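Local coordinates for protein putative tautomerase (Streptomyces achromogenes, PDB 3RY0) that is a putative tautomerase of the MIF clan, probably a small enzyme, that assembles as a hexamer of short chains, at residues 4-9 against 41-46. Sequence-based numbering, arbitrary orientation.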
loop_
_atom_site.group_PDB
_atom_site.type_symbol
_atom_site.label_atom_id
_atom_site.label_comp_id
_atom_site.label_asym_id
_atom_site.label_seq_id
_atom_site.Cartn_x
_atom_site.Cartn_y
_atom_site.Cartn_z
ATOM N N ARG A 4 -3.257 1.808 -7.909
ATOM C CA ARG A 4 -3.756 0.669 -7.121
ATOM C C ARG A 4 -5.165 1.026 -6.739
ATOM O O ARG A 4 -5.373 2.028 -6.034
ATOM C CB ARG A 4 -2.934 0.445 -5.861
ATOM C CG ARG A 4 -3.208 -0.901 -5.239
ATOM C CD ARG A 4 -2.077 -1.324 -4.164
ATOM N NE ARG A 4 -1.742 -2.753 -4.416
ATOM C CZ ARG A 4 -0.575 -3.324 -4.785
ATOM N NH1 ARG A 4 -0.648 -4.620 -4.937
ATOM N NH2 ARG A 4 0.713 -2.754 -4.899
ATOM N N VAL A 5 -6.121 0.182 -7.113
ATOM C CA VAL A 5 -7.517 0.459 -6.825
ATOM C C VAL A 5 -7.980 -0.530 -5.765
ATOM O O VAL A 5 -7.717 -1.761 -5.890
ATOM C CB VAL A 5 -8.372 0.237 -8.073
ATOM C CG1 VAL A 5 -9.885 0.498 -7.854
ATOM C CG2 VAL A 5 -7.829 1.009 -9.212
ATOM N N THR A 6 -8.711 -0.037 -4.764
ATOM C CA THR A 6 -9.324 -0.955 -3.808
ATOM C C THR A 6 -10.868 -0.839 -3.963
ATOM O O THR A 6 -11.395 0.254 -3.799
ATOM C CB THR A 6 -8.910 -0.505 -2.392
ATOM O OG1 THR A 6 -7.479 -0.466 -2.272
ATOM C CG2 THR A 6 -9.424 -1.533 -1.328
ATOM N N LEU A 7 -11.473 -1.964 -4.264
ATOM C CA LEU A 7 -12.920 -2.038 -4.531
ATOM C C LEU A 7 -13.545 -3.022 -3.678
ATOM O O LEU A 7 -12.916 -3.990 -3.363
ATOM C CB LEU A 7 -13.208 -2.614 -5.951
ATOM C CG LEU A 7 -12.663 -1.906 -7.169
ATOM C CD1 LEU A 7 -13.213 -2.582 -8.451
ATOM C CD2 LEU A 7 -13.106 -0.387 -7.112
ATOM N N LEU A 8 -14.830 -2.895 -3.348
ATOM C CA LEU A 8 -15.566 -4.043 -2.768
ATOM C C LEU A 8 -15.706 -5.154 -3.737
ATOM O O LEU A 8 -15.938 -4.887 -4.979
ATOM C CB LEU A 8 -16.964 -3.648 -2.373
ATOM C CG LEU A 8 -17.071 -2.821 -1.145
ATOM C CD1 LEU A 8 -18.506 -2.139 -1.071
ATOM C CD2 LEU A 8 -16.895 -3.682 0.131
ATOM N N GLU A 9 -15.686 -6.380 -3.230
ATOM C CA GLU A 9 -16.078 -7.565 -3.979
ATOM C C GLU A 9 -17.439 -7.384 -4.645
ATOM O O GLU A 9 -18.315 -6.685 -4.185
ATOM C CB GLU A 9 -16.078 -8.847 -3.067
ATOM C CG GLU A 9 -14.718 -9.386 -2.752
ATOM C CD GLU A 9 -14.714 -10.614 -1.843
ATOM O OE1 GLU A 9 -15.799 -11.011 -1.335
ATOM O OE2 GLU A 9 -13.649 -11.167 -1.590
ATOM N N ILE A 41 -3.359 -2.095 -10.682
ATOM C CA ILE A 41 -3.602 -3.299 -9.921
ATOM C C ILE A 41 -4.974 -3.108 -9.205
ATOM O O ILE A 41 -5.156 -2.077 -8.495
ATOM C CB ILE A 41 -2.537 -3.524 -8.802
ATOM C CG1 ILE A 41 -1.141 -3.519 -9.420
ATOM C CG2 ILE A 41 -2.933 -4.861 -8.029
ATOM C CD1 ILE A 41 -0.727 -4.771 -10.131
ATOM N N VAL A 42 -5.887 -4.021 -9.397
ATOM C CA VAL A 42 -7.230 -3.907 -8.808
ATOM C C VAL A 42 -7.309 -4.912 -7.700
ATOM O O VAL A 42 -7.185 -6.143 -7.962
ATOM C CB VAL A 42 -8.352 -4.119 -9.843
ATOM C CG1 VAL A 42 -9.765 -4.099 -9.150
ATOM C CG2 VAL A 42 -8.358 -3.071 -10.911
ATOM N N GLU A 43 -7.586 -4.447 -6.475
ATOM C CA GLU A 43 -7.699 -5.361 -5.317
ATOM C C GLU A 43 -9.193 -5.322 -4.904
ATOM O O GLU A 43 -9.851 -4.264 -4.994
ATOM C CB GLU A 43 -6.932 -4.714 -4.181
ATOM C CG GLU A 43 -5.484 -4.549 -4.449
ATOM C CD GLU A 43 -4.793 -3.852 -3.277
ATOM O OE1 GLU A 43 -5.437 -2.975 -2.580
ATOM O OE2 GLU A 43 -3.598 -4.198 -3.100
ATOM N N GLU A 44 -9.758 -6.469 -4.520
ATOM C CA GLU A 44 -11.176 -6.602 -4.133
ATOM C C GLU A 44 -11.136 -6.987 -2.647
ATOM O O GLU A 44 -10.361 -7.860 -2.181
ATOM C CB GLU A 44 -11.874 -7.677 -4.970
ATOM C CG GLU A 44 -12.004 -7.186 -6.394
ATOM C CD GLU A 44 -13.017 -7.966 -7.271
ATOM O OE1 GLU A 44 -13.829 -8.743 -6.727
ATOM O OE2 GLU A 44 -13.006 -7.746 -8.500
ATOM N N THR A 45 -11.964 -6.302 -1.872
ATOM C CA THR A 45 -12.056 -6.498 -0.458
ATOM C C THR A 45 -13.474 -7.030 -0.130
ATOM O O THR A 45 -14.466 -6.431 -0.579
ATOM C CB THR A 45 -11.853 -5.137 0.278
ATOM O OG1 THR A 45 -10.532 -4.642 -0.113
ATOM C CG2 THR A 45 -11.965 -5.303 1.722
ATOM N N PRO A 46 -13.577 -8.088 0.703
ATOM C CA PRO A 46 -14.928 -8.545 1.072
ATOM C C PRO A 46 -15.564 -7.523 1.987
ATOM O O PRO A 46 -14.860 -6.797 2.747
ATOM C CB PRO A 46 -14.687 -9.838 1.837
ATOM C CG PRO A 46 -13.395 -9.924 2.163
ATOM C CD PRO A 46 -12.502 -8.946 1.240
#
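Arg4 CG stands anti to the backbone N (chi1 -166°), and a bend at chi3 (-136°) places NE beside the Glu43 carboxylate. Glu43 CG is anti to its carbonyl carbon, with the chain extended beyond it. The two side chains meet on the sheet face they share with Thr6 and Ile41. Arg4 NE gives a salt-bridging hydrogen bond of 2.7 Å to Glu43 OE2. The donor comes from above the carboxylate plane, and the bond is bent, with an N-H...O angle of 146°. Ile41 CB lies over one face of the guanidinium, toward its rim. Thr6 OG1 is 3.2 Å from Glu43 OE1, and both oxygens are reached by Arg4 NH1 of a neighbouring subunit. The buried Thr6 hydroxyl thus has a charged partner across the interface. Strands 2-8 and 39-45 run parallel, joined by helix 13-31 in a beta-alpha-beta unit, as in other members of the MIF clan. Backbone bonds alternate across them, from Val5 N to Ile41 O (2.8 Å) through to Glu9 N and Thr45 O (2.9 Å). On the other face, Leu7 CD1 touches Val42 CG1 at 3.8 Å; Leu7 and Val5 pack on Leu19 of the helix. Strands of two neighbouring subunits continue the sheet, pairing antiparallel with Arg4 to Thr6 and with Ile41. Past the strand ends, the Glu9 carboxylate lies against the Pro46 ring, with OE1 3.6 Å from Pro46 CB.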